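Local coordinates for jasmonate-induced oxygenase 2 (Arabidopsis thaliana, PDB 6LSV), which oxidises the plant hormone jasmonate to 12-hydroxyjasmonate, using iron, molecular oxygen and 2-oxoglutarate, and so acts on a signal that triggers defence responses, at residues A[149-154]-A[164-169]; A[181-186]-A[277-282]; A[192-197]-A[269-274]. One frame throughout, in Å; residues are numbered along the deposited sequence.

Helix 161-186 runs through the arrangement: contact 1 packs a preceding loop on its early turns, while contact 2 binds its far end to segment 277-282, the two centres lying about 29 Å apart. Contacts 2 and 3 are neighbours, with centres about 8 Å apart, and join directly where Ser281 N is probably hydrogen-bonded to Gln272 OE1 at 2.8 Å. None of the three forms the active site. In contact 1 the side chain of Trp154 is about 14 Å from bound jasmonate. In contact 3 that of Ile271 is about 10 Å from the side chain of the iron ligand Asp229 and about 14 Å from the iron itself; contact 2 lies away from both pockets.

Contact 1: residues A[149-154]-A[164-169]; sequences KDFNKW and VIDEYG
In the jelly-roll fold of this 2-oxoglutarate oxygenase, the loop after strand 137-144 turns back onto the early part of helix 161-186, and Trp154 and Ile165 form the buried half of the join. Ile165 CG2 sits over the six-membered ring of Trp154 in a CH-pi contact, 3.8 Å from the centroid and 24° off the normal. A chi1 of -69°, which puts CG1 beside the backbone N, leaves CG2 anti to that N and aimed at the broad indole. Phe151 CD1 approaches the opposite indole face, so the flat ring is held between an aliphatic and an aromatic neighbour. Beyond the segments, Trp154 also rests on Leu141 and Leu143 of strand 137-144, and Ile165 on Trp97 of helix 87-102.

Charge closes the more exposed side. Lys149, extended along its whole length, crosses the Asp166 side chain at about a right angle and forms a salt bridge; the modelled 2.5 Å from Lys149 NZ to Asp166 OD1 is shorter than the data can vouch for. An Asx turn in which Asp150 OD1 accepts from Asn152 N shapes the intervening backbone. Two ring edges merely lie near Asp166 OD1: that of Phe151, and that of the indole, where Trp154 CH2 is 3.6 Å from Asp166 OD1.

Contact 2: residues A[181-186]-A[277-282]; sequences RVLSTN and STYKSV
Tyr279 lays the edge of its ring against the last part of helix 161-186, with its CE2 4.1 Å from Leu183 CB and its hydroxyl reaching the backbone beyond. Tyr279 OH donates to Leu183 O at 2.6 Å. The bond lies in the carbonyl plane and uses a lone pair, with a C=O...O angle of 135°; the acceptor in turn lies in the plane of the phenol ring, at its edge. The methylene of Asn186, three residues on from Leu183, lies to one side of the hydroxyl, with Asn186 CB 3.2 Å from Tyr279 OH.

Tyrosine suits the place because its rigid ring spans the gap between a loop and a helix whose nearest CA atoms, those of Leu183 and Tyr279, are 9.0 Å apart. Its first torsion (chi1 -65°) sets CG anti to the carbonyl carbon, on a CB that already points at the helix. Around it, Cys72 of helix 63-74, Ile271 and Leu187 touch the Tyr279 side chain, while Cys72 and Ile267 also touch Leu183, giving the aromatic carbons an apolar setting.

Within the helix, Arg181 O takes two donors from a single residue: Thr185 N and Thr185 OG1 come to it from opposite faces of its plane, the hydroxyl at 3.1 Å.

The chemistry implies a mixed contact: carbon packing along the ring gives it bulk, and one directional bond to a main-chain carbonyl fixes how far the phenol reaches and meets the need of its buried hydroxyl.

Contact 3: residues A[192-197]-A[269-274]; sequences DKFQEA and DQIQIL
Ile271 and Leu274, one turn apart on helix 269-274, face Phe194 and Ala197, which are likewise three residues apart on the short helix 193-197. Before them come two residues turned to other tasks. Asp269 opens the helix with a carboxylate hydrogen-bonded to Ser228 and Tyr332, and Gln270 gives its NE2 to Pro230 O; both polar ends are thus satisfied away from the apolar seam.

Ile271 makes the first contact. Its CG2, anti to the backbone N, lies 3.8 Å from Phe194 CE2 and comes at the ring obliquely, the two side chains crossing at about a right angle. Phenylalanine suits this place because its length carries CE2, at the far side of the ring, to the isoleucine, although its CB does not point straight at the opposing helix.

Gln272 and Ile273 look elsewhere, and Leu274 brings the helices closest: its CA is 8.3 Å from the CA of Ala197. The small alanine permits that approach, its methyl meeting both leucine branches, with Ala197 CB 4.1 Å from Leu274 CD2 and 4.2 Å from Leu274 CD1. All of this is apolar packing, methyl on ring and methyl on methyl.

On the fold's scale, helix 161-186 lies beside the pair: Leu183 touches both Phe194 and Ile271, and Ser184 OG is hydrogen-bonded to Phe194 N. On other flanks of helix 269-274, Ile309 of strand 308-309 packs on Leu274 and Ile273, and Tyr332 of helix 329-332 on Ile273.

Contact 1: residues A[149-154]-A[164-169]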
loop_
_atom_site.group_PDB
_atom_site.type_symbol
_atom_site.label_atom_id
_atom_site.label_comp_id
_atom_site.label_asym_id
_atom_site.label_seq_id
_atom_site.Cartn_x
_atom_site.Cartn_y
_atom_site.Cartn_z
ATOM N N LYS A 149 7.291 -17.254 1.767
ATOM C CA LYS A 149 6.059 -17.446 2.516
ATOM C C LYS A 149 6.302 -18.392 3.682
ATOM O O LYS A 149 6.885 -19.468 3.513
ATOM C CB LYS A 149 4.964 -17.991 1.602
ATOM C CG LYS A 149 3.626 -18.184 2.285
ATOM C CD LYS A 149 2.555 -18.523 1.268
ATOM C CE LYS A 149 1.431 -19.317 1.896
ATOM N NZ LYS A 149 0.394 -19.677 0.892
ATOM N N ASP A 150 5.848 -17.989 4.866
ATOM C CA ASP A 150 6.150 -18.715 6.095
ATOM C C ASP A 150 5.030 -18.436 7.088
ATOM O O ASP A 150 4.932 -17.324 7.618
ATOM C CB ASP A 150 7.508 -18.287 6.647
ATOM C CG ASP A 150 7.865 -18.977 7.949
ATOM O OD1 ASP A 150 7.144 -19.910 8.367
ATOM O OD2 ASP A 150 8.881 -18.580 8.559
ATOM N N PHE A 151 4.198 -19.449 7.347
ATOM C CA PHE A 151 3.082 -19.285 8.274
ATOM C C PHE A 151 3.554 -18.967 9.686
ATOM O O PHE A 151 2.812 -18.355 10.463
ATOM C CB PHE A 151 2.223 -20.546 8.288
ATOM C CG PHE A 151 1.608 -20.876 6.964
ATOM C CD1 PHE A 151 0.686 -20.023 6.385
ATOM C CD2 PHE A 151 1.945 -22.043 6.302
ATOM C CE1 PHE A 151 0.112 -20.325 5.167
ATOM C CE2 PHE A 151 1.377 -22.351 5.083
ATOM C CZ PHE A 151 0.458 -21.490 4.514
ATOM N N ASN A 152 4.773 -19.379 10.042
ATOM C CA ASN A 152 5.259 -19.140 11.398
ATOM C C ASN A 152 5.522 -17.664 11.654
ATOM O O ASN A 152 5.462 -17.218 12.806
ATOM C CB ASN A 152 6.523 -19.957 11.658
ATOM C CG ASN A 152 6.312 -21.443 11.435
ATOM O OD1 ASN A 152 5.227 -21.974 11.684
ATOM N ND2 ASN A 152 7.350 -22.123 10.961
ATOM N N LYS A 153 5.814 -16.892 10.606
ATOM C CA LYS A 153 5.958 -15.447 10.721
ATOM C C LYS A 153 4.626 -14.717 10.605
ATOM O O LYS A 153 4.611 -13.484 10.537
ATOM C CB LYS A 153 6.938 -14.923 9.667
ATOM C CG LYS A 153 8.357 -15.445 9.833
ATOM C CD LYS A 153 9.322 -14.745 8.889
ATOM C CE LYS A 153 10.638 -15.500 8.773
ATOM N NZ LYS A 153 10.714 -16.275 7.503
ATOM N N TRP A 154 3.522 -15.443 10.576
ATOM C CA TRP A 154 2.183 -14.884 10.573
ATOM C C TRP A 154 1.621 -14.864 11.985
ATOM O O TRP A 154 2.127 -15.552 12.875
ATOM C CB TRP A 154 1.264 -15.706 9.663
ATOM C CG TRP A 154 1.632 -15.661 8.212
ATOM C CD1 TRP A 154 2.787 -15.178 7.667
ATOM C CD2 TRP A 154 0.834 -16.117 7.118
ATOM N NE1 TRP A 154 2.758 -15.312 6.301
ATOM C CE2 TRP A 154 1.568 -15.886 5.939
ATOM C CE3 TRP A 154 -0.433 -16.702 7.022
ATOM C CZ2 TRP A 154 1.077 -16.216 4.679
ATOM C CZ3 TRP A 154 -0.917 -17.032 5.770
ATOM C CH2 TRP A 154 -0.165 -16.787 4.614
ATOM N N VAL A 164 -7.652 -17.219 6.741
ATOM C CA VAL A 164 -8.243 -16.081 6.046
ATOM C C VAL A 164 -7.179 -15.312 5.271
ATOM O O VAL A 164 -7.444 -14.797 4.180
ATOM C CB VAL A 164 -8.988 -15.174 7.041
ATOM C CG1 VAL A 164 -9.653 -14.021 6.312
ATOM C CG2 VAL A 164 -10.026 -15.979 7.808
ATOM N N ILE A 165 -5.963 -15.216 5.818
ATOM C CA ILE A 165 -4.876 -14.551 5.100
ATOM C C ILE A 165 -4.546 -15.312 3.823
ATOM O O ILE A 165 -4.430 -14.727 2.740
ATOM C CB ILE A 165 -3.635 -14.408 6.000
ATOM C CG1 ILE A 165 -3.874 -13.399 7.122
ATOM C CG2 ILE A 165 -2.432 -13.976 5.180
ATOM C CD1 ILE A 165 -2.884 -13.543 8.271
ATOM N N ASP A 166 -4.393 -16.637 3.932
ATOM C CA ASP A 166 -3.982 -17.440 2.784
ATOM C C ASP A 166 -5.004 -17.371 1.656
ATOM O O ASP A 166 -4.636 -17.265 0.479
ATOM C CB ASP A 166 -3.759 -18.891 3.213
ATOM C CG ASP A 166 -2.688 -19.580 2.393
ATOM O OD1 ASP A 166 -1.651 -18.941 2.123
ATOM O OD2 ASP A 166 -2.887 -20.753 2.012
ATOM N N GLU A 167 -6.293 -17.431 1.990
ATOM C CA GLU A 167 -7.309 -17.366 0.947
ATOM C C GLU A 167 -7.448 -15.949 0.401
ATOM O O GLU A 167 -7.552 -15.761 -0.815
ATOM C CB GLU A 167 -8.647 -17.881 1.478
ATOM C CG GLU A 167 -9.630 -18.243 0.373
ATOM C CD GLU A 167 -11.076 -18.198 0.828
ATOM O OE1 GLU A 167 -11.318 -18.179 2.052
ATOM O OE2 GLU A 167 -11.971 -18.173 -0.044
ATOM N N TYR A 168 -7.442 -14.946 1.284
ATOM C CA TYR A 168 -7.466 -13.557 0.834
ATOM C C TYR A 168 -6.300 -13.271 -0.103
ATOM O O TYR A 168 -6.478 -12.674 -1.171
ATOM C CB TYR A 168 -7.436 -12.623 2.043
ATOM C CG TYR A 168 -7.653 -11.157 1.745
ATOM C CD1 TYR A 168 -8.932 -10.638 1.575
ATOM C CD2 TYR A 168 -6.578 -10.282 1.671
ATOM C CE1 TYR A 168 -9.128 -9.290 1.320
ATOM C CE2 TYR A 168 -6.763 -8.939 1.418
ATOM C CZ TYR A 168 -8.035 -8.445 1.242
ATOM O OH TYR A 168 -8.207 -7.103 0.989
ATOM N N GLY A 169 -5.096 -13.713 0.275
ATOM C CA GLY A 169 -3.949 -13.546 -0.603
ATOM C C GLY A 169 -4.116 -14.265 -1.929
ATOM O O GLY A 169 -3.751 -13.737 -2.983
#

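Contact 2: residues A[181-186]-A[277-282]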
loop_
_atom_site.group_PDB
_atom_site.type_symbol
_atom_site.label_atom_id
_atom_site.label_comp_id
_atom_site.label_asym_id
_atom_site.label_seq_id
_atom_site.Cartn_x
_atom_site.Cartn_y
_atom_site.Cartn_z
ATOM N N ARG A 181 -4.036 -7.227 -16.953
ATOM C CA ARG A 181 -4.404 -7.331 -18.360
ATOM C C ARG A 181 -5.109 -6.072 -18.846
ATOM O O ARG A 181 -4.938 -5.664 -20.000
ATOM C CB ARG A 181 -5.281 -8.564 -18.582
ATOM C CG ARG A 181 -4.600 -9.872 -18.219
ATOM C CD ARG A 181 -5.167 -11.036 -19.010
ATOM N NE ARG A 181 -6.603 -11.190 -18.807
ATOM C CZ ARG A 181 -7.145 -11.942 -17.852
ATOM N NH1 ARG A 181 -6.367 -12.608 -17.006
ATOM N NH2 ARG A 181 -8.465 -12.025 -17.739
ATOM N N VAL A 182 -5.907 -5.442 -17.982
ATOM C CA VAL A 182 -6.547 -4.187 -18.366
ATOM C C VAL A 182 -5.518 -3.063 -18.431
ATOM O O VAL A 182 -5.545 -2.233 -19.349
ATOM C CB VAL A 182 -7.700 -3.858 -17.400
ATOM C CG1 VAL A 182 -8.290 -2.487 -17.715
ATOM C CG2 VAL A 182 -8.777 -4.934 -17.471
ATOM N N LEU A 183 -4.591 -3.022 -17.469
ATOM C CA LEU A 183 -3.558 -1.990 -17.475
ATOM C C LEU A 183 -2.699 -2.076 -18.730
ATOM O O LEU A 183 -2.375 -1.050 -19.343
ATOM C CB LEU A 183 -2.687 -2.110 -16.223
ATOM C CG LEU A 183 -3.355 -1.803 -14.882
ATOM C CD1 LEU A 183 -2.344 -1.895 -13.751
ATOM C CD2 LEU A 183 -4.005 -0.433 -14.910
ATOM N N SER A 184 -2.325 -3.297 -19.126
ATOM C CA SER A 184 -1.527 -3.493 -20.335
ATOM C C SER A 184 -2.292 -3.054 -21.576
ATOM O O SER A 184 -1.777 -2.295 -22.407
ATOM C CB SER A 184 -1.136 -4.965 -20.483
ATOM O OG SER A 184 -0.340 -5.419 -19.408
ATOM N N THR A 185 -3.515 -3.564 -21.740
ATOM C CA THR A 185 -4.306 -3.269 -22.928
ATOM C C THR A 185 -4.527 -1.771 -23.084
ATOM O O THR A 185 -4.416 -1.230 -24.190
ATOM C CB THR A 185 -5.635 -4.010 -22.835
ATOM O OG1 THR A 185 -5.411 -5.410 -23.034
ATOM C CG2 THR A 185 -6.614 -3.498 -23.869
ATOM N N ASN A 186 -4.814 -1.076 -21.980
ATOM C CA ASN A 186 -5.063 0.357 -22.056
ATOM C C ASN A 186 -3.857 1.130 -22.574
ATOM O O ASN A 186 -4.014 2.269 -23.020
ATOM C CB ASN A 186 -5.488 0.885 -20.685
ATOM C CG ASN A 186 -6.992 0.853 -20.493
ATOM O OD1 ASN A 186 -7.744 1.322 -21.346
ATOM N ND2 ASN A 186 -7.437 0.292 -19.376
ATOM N N SER A 277 6.057 6.676 -17.346
ATOM C CA SER A 277 5.283 7.743 -16.714
ATOM C C SER A 277 3.944 8.014 -17.391
ATOM O O SER A 277 3.312 9.034 -17.094
ATOM C CB SER A 277 6.070 9.057 -16.626
ATOM O OG SER A 277 6.738 9.174 -15.381
ATOM N N THR A 278 3.479 7.139 -18.286
ATOM C CA THR A 278 2.122 7.293 -18.800
ATOM C C THR A 278 1.098 7.040 -17.699
ATOM O O THR A 278 0.116 7.781 -17.564
ATOM C CB THR A 278 1.878 6.356 -19.983
ATOM O OG1 THR A 278 2.908 6.541 -20.962
ATOM C CG2 THR A 278 0.523 6.648 -20.612
ATOM N N TYR A 279 1.309 5.992 -16.910
ATOM C CA TYR A 279 0.579 5.803 -15.667
ATOM C C TYR A 279 1.350 6.473 -14.539
ATOM O O TYR A 279 2.581 6.406 -14.487
ATOM C CB TYR A 279 0.392 4.316 -15.357
ATOM C CG TYR A 279 -0.475 3.569 -16.345
ATOM C CD1 TYR A 279 -1.405 4.233 -17.130
ATOM C CD2 TYR A 279 -0.362 2.193 -16.487
ATOM C CE1 TYR A 279 -2.198 3.547 -18.029
ATOM C CE2 TYR A 279 -1.152 1.500 -17.381
ATOM C CZ TYR A 279 -2.067 2.182 -18.149
ATOM O OH TYR A 279 -2.850 1.493 -19.045
ATOM N N LYS A 280 0.624 7.131 -13.643
ATOM C CA LYS A 280 1.222 7.793 -12.494
ATOM C C LYS A 280 0.881 7.025 -11.229
ATOM O O LYS A 280 -0.241 6.536 -11.075
ATOM C CB LYS A 280 0.737 9.238 -12.376
ATOM C CG LYS A 280 1.132 10.109 -13.557
ATOM C CD LYS A 280 2.647 10.189 -13.699
ATOM C CE LYS A 280 3.038 11.160 -14.796
ATOM N NZ LYS A 280 2.052 12.270 -14.919
ATOM N N SER A 281 1.849 6.907 -10.326
ATOM C CA SER A 281 1.580 6.299 -9.032
ATOM C C SER A 281 0.911 7.324 -8.123
ATOM O O SER A 281 1.374 8.462 -8.011
ATOM C CB SER A 281 2.868 5.767 -8.401
ATOM O OG SER A 281 3.802 6.805 -8.153
ATOM N N VAL A 282 -0.194 6.923 -7.493
ATOM C CA VAL A 282 -0.923 7.828 -6.613
ATOM C C VAL A 282 -0.119 8.082 -5.342
ATOM O O VAL A 282 0.551 7.184 -4.811
ATOM C CB VAL A 282 -2.315 7.258 -6.285
ATOM C CG1 VAL A 282 -2.199 5.900 -5.591
ATOM C CG2 VAL A 282 -3.104 8.239 -5.427
#

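Contact 3: residues A[192-197]-A[269-274]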
loop_
_atom_site.group_PDB
_atom_site.type_symbol
_atom_site.label_atom_id
_atom_site.label_comp_id
_atom_site.label_asym_id
_atom_site.label_seq_id
_atom_site.Cartn_x
_atom_site.Cartn_y
_atom_site.Cartn_z
ATOM N N ASP A 192 -0.981 -9.311 -22.023
ATOM C CA ASP A 192 -0.149 -9.929 -20.998
ATOM C C ASP A 192 1.243 -9.310 -20.927
ATOM O O ASP A 192 2.167 -9.933 -20.395
ATOM C CB ASP A 192 -0.052 -11.439 -21.232
ATOM C CG ASP A 192 0.838 -11.797 -22.412
ATOM O OD1 ASP A 192 0.889 -11.018 -23.388
ATOM O OD2 ASP A 192 1.485 -12.864 -22.363
ATOM N N LYS A 193 1.407 -8.085 -21.440
ATOM C CA LYS A 193 2.725 -7.456 -21.460
ATOM C C LYS A 193 3.216 -7.127 -20.052
ATOM O O LYS A 193 4.391 -7.345 -19.736
ATOM C CB LYS A 193 2.691 -6.202 -22.336
ATOM C CG LYS A 193 4.029 -5.486 -22.479
ATOM C CD LYS A 193 5.150 -6.427 -22.918
ATOM C CE LYS A 193 4.908 -7.005 -24.307
ATOM N NZ LYS A 193 6.007 -7.916 -24.747
ATOM N N PHE A 194 2.335 -6.606 -19.190
ATOM C CA PHE A 194 2.734 -6.313 -17.814
ATOM C C PHE A 194 3.085 -7.589 -17.063
ATOM O O PHE A 194 4.123 -7.661 -16.395
ATOM C CB PHE A 194 1.624 -5.561 -17.080
ATOM C CG PHE A 194 1.648 -4.078 -17.292
ATOM C CD1 PHE A 194 2.287 -3.528 -18.389
ATOM C CD2 PHE A 194 1.018 -3.231 -16.395
ATOM C CE1 PHE A 194 2.307 -2.160 -18.584
ATOM C CE2 PHE A 194 1.035 -1.863 -16.586
ATOM C CZ PHE A 194 1.682 -1.327 -17.683
ATOM N N GLN A 195 2.218 -8.603 -17.148
ATOM C CA GLN A 195 2.512 -9.885 -16.515
ATOM C C GLN A 195 3.854 -10.431 -16.975
ATOM O O GLN A 195 4.574 -11.060 -16.192
ATOM C CB GLN A 195 1.405 -10.892 -16.818
ATOM C CG GLN A 195 1.368 -12.050 -15.844
ATOM C CD GLN A 195 0.897 -11.615 -14.479
ATOM O OE1 GLN A 195 -0.147 -10.975 -14.353
ATOM N NE2 GLN A 195 1.665 -11.948 -13.447
ATOM N N GLU A 196 4.202 -10.192 -18.239
ATOM C CA GLU A 196 5.513 -10.570 -18.750
ATOM C C GLU A 196 6.619 -9.794 -18.042
ATOM O O GLU A 196 7.573 -10.384 -17.518
ATOM C CB GLU A 196 5.551 -10.315 -20.255
ATOM C CG GLU A 196 6.380 -11.279 -21.071
ATOM C CD GLU A 196 6.345 -10.930 -22.550
ATOM O OE1 GLU A 196 7.210 -10.147 -22.996
ATOM O OE2 GLU A 196 5.441 -11.427 -23.261
ATOM N N ALA A 197 6.495 -8.464 -18.005
ATOM C CA ALA A 197 7.544 -7.624 -17.435
ATOM C C ALA A 197 7.760 -7.903 -15.954
ATOM O O ALA A 197 8.878 -7.743 -15.451
ATOM C CB ALA A 197 7.201 -6.150 -17.647
ATOM N N ASP A 269 4.913 2.615 -7.850
ATOM C CA ASP A 269 6.078 3.241 -8.469
ATOM C C ASP A 269 6.609 2.408 -9.629
ATOM O O ASP A 269 7.060 2.957 -10.643
ATOM C CB ASP A 269 7.175 3.455 -7.423
ATOM C CG ASP A 269 7.009 4.754 -6.655
ATOM O OD1 ASP A 269 6.083 5.531 -6.981
ATOM O OD2 ASP A 269 7.811 4.999 -5.728
ATOM N N GLN A 270 6.562 1.079 -9.502
ATOM C CA GLN A 270 7.121 0.221 -10.540
ATOM C C GLN A 270 6.338 0.323 -11.844
ATOM O O GLN A 270 6.932 0.256 -12.927
ATOM C CB GLN A 270 7.167 -1.227 -10.053
ATOM C CG GLN A 270 8.113 -1.448 -8.884
ATOM C CD GLN A 270 9.475 -0.820 -9.114
ATOM O OE1 GLN A 270 10.143 -1.108 -10.108
ATOM N NE2 GLN A 270 9.891 0.049 -8.199
ATOM N N ILE A 271 5.018 0.493 -11.769
ATOM C CA ILE A 271 4.238 0.605 -12.996
ATOM C C ILE A 271 4.411 1.983 -13.624
ATOM O O ILE A 271 4.438 2.103 -14.854
ATOM C CB ILE A 271 2.762 0.272 -12.720
ATOM C CG1 ILE A 271 2.613 -1.223 -12.433
ATOM C CG2 ILE A 271 1.877 0.674 -13.894
ATOM C CD1 ILE A 271 1.182 -1.704 -12.364
ATOM N N GLN A 272 4.558 3.035 -12.811
ATOM C CA GLN A 272 4.876 4.345 -13.372
ATOM C C GLN A 272 6.149 4.282 -14.205
ATOM O O GLN A 272 6.228 4.881 -15.285
ATOM C CB GLN A 272 5.011 5.390 -12.261
ATOM C CG GLN A 272 5.621 6.716 -12.738
ATOM C CD GLN A 272 5.389 7.883 -11.784
ATOM O OE1 GLN A 272 4.422 7.904 -11.023
ATOM N NE2 GLN A 272 6.274 8.867 -11.837
ATOM N N ILE A 273 7.150 3.536 -13.728
ATOM C CA ILE A 273 8.402 3.396 -14.464
ATOM C C ILE A 273 8.195 2.573 -15.732
ATOM O O ILE A 273 8.699 2.928 -16.804
ATOM C CB ILE A 273 9.486 2.784 -13.559
ATOM C CG1 ILE A 273 9.762 3.696 -12.360
ATOM C CG2 ILE A 273 10.768 2.540 -14.340
ATOM C CD1 ILE A 273 10.291 2.960 -11.155
ATOM N N LEU A 274 7.449 1.467 -15.634
ATOM C CA LEU A 274 7.227 0.618 -16.803
ATOM C C LEU A 274 6.440 1.352 -17.883
ATOM O O LEU A 274 6.761 1.251 -19.075
ATOM C CB LEU A 274 6.510 -0.667 -16.390
ATOM C CG LEU A 274 7.399 -1.746 -15.763
ATOM C CD1 LEU A 274 6.563 -2.847 -15.139
ATOM C CD2 LEU A 274 8.353 -2.331 -16.790
#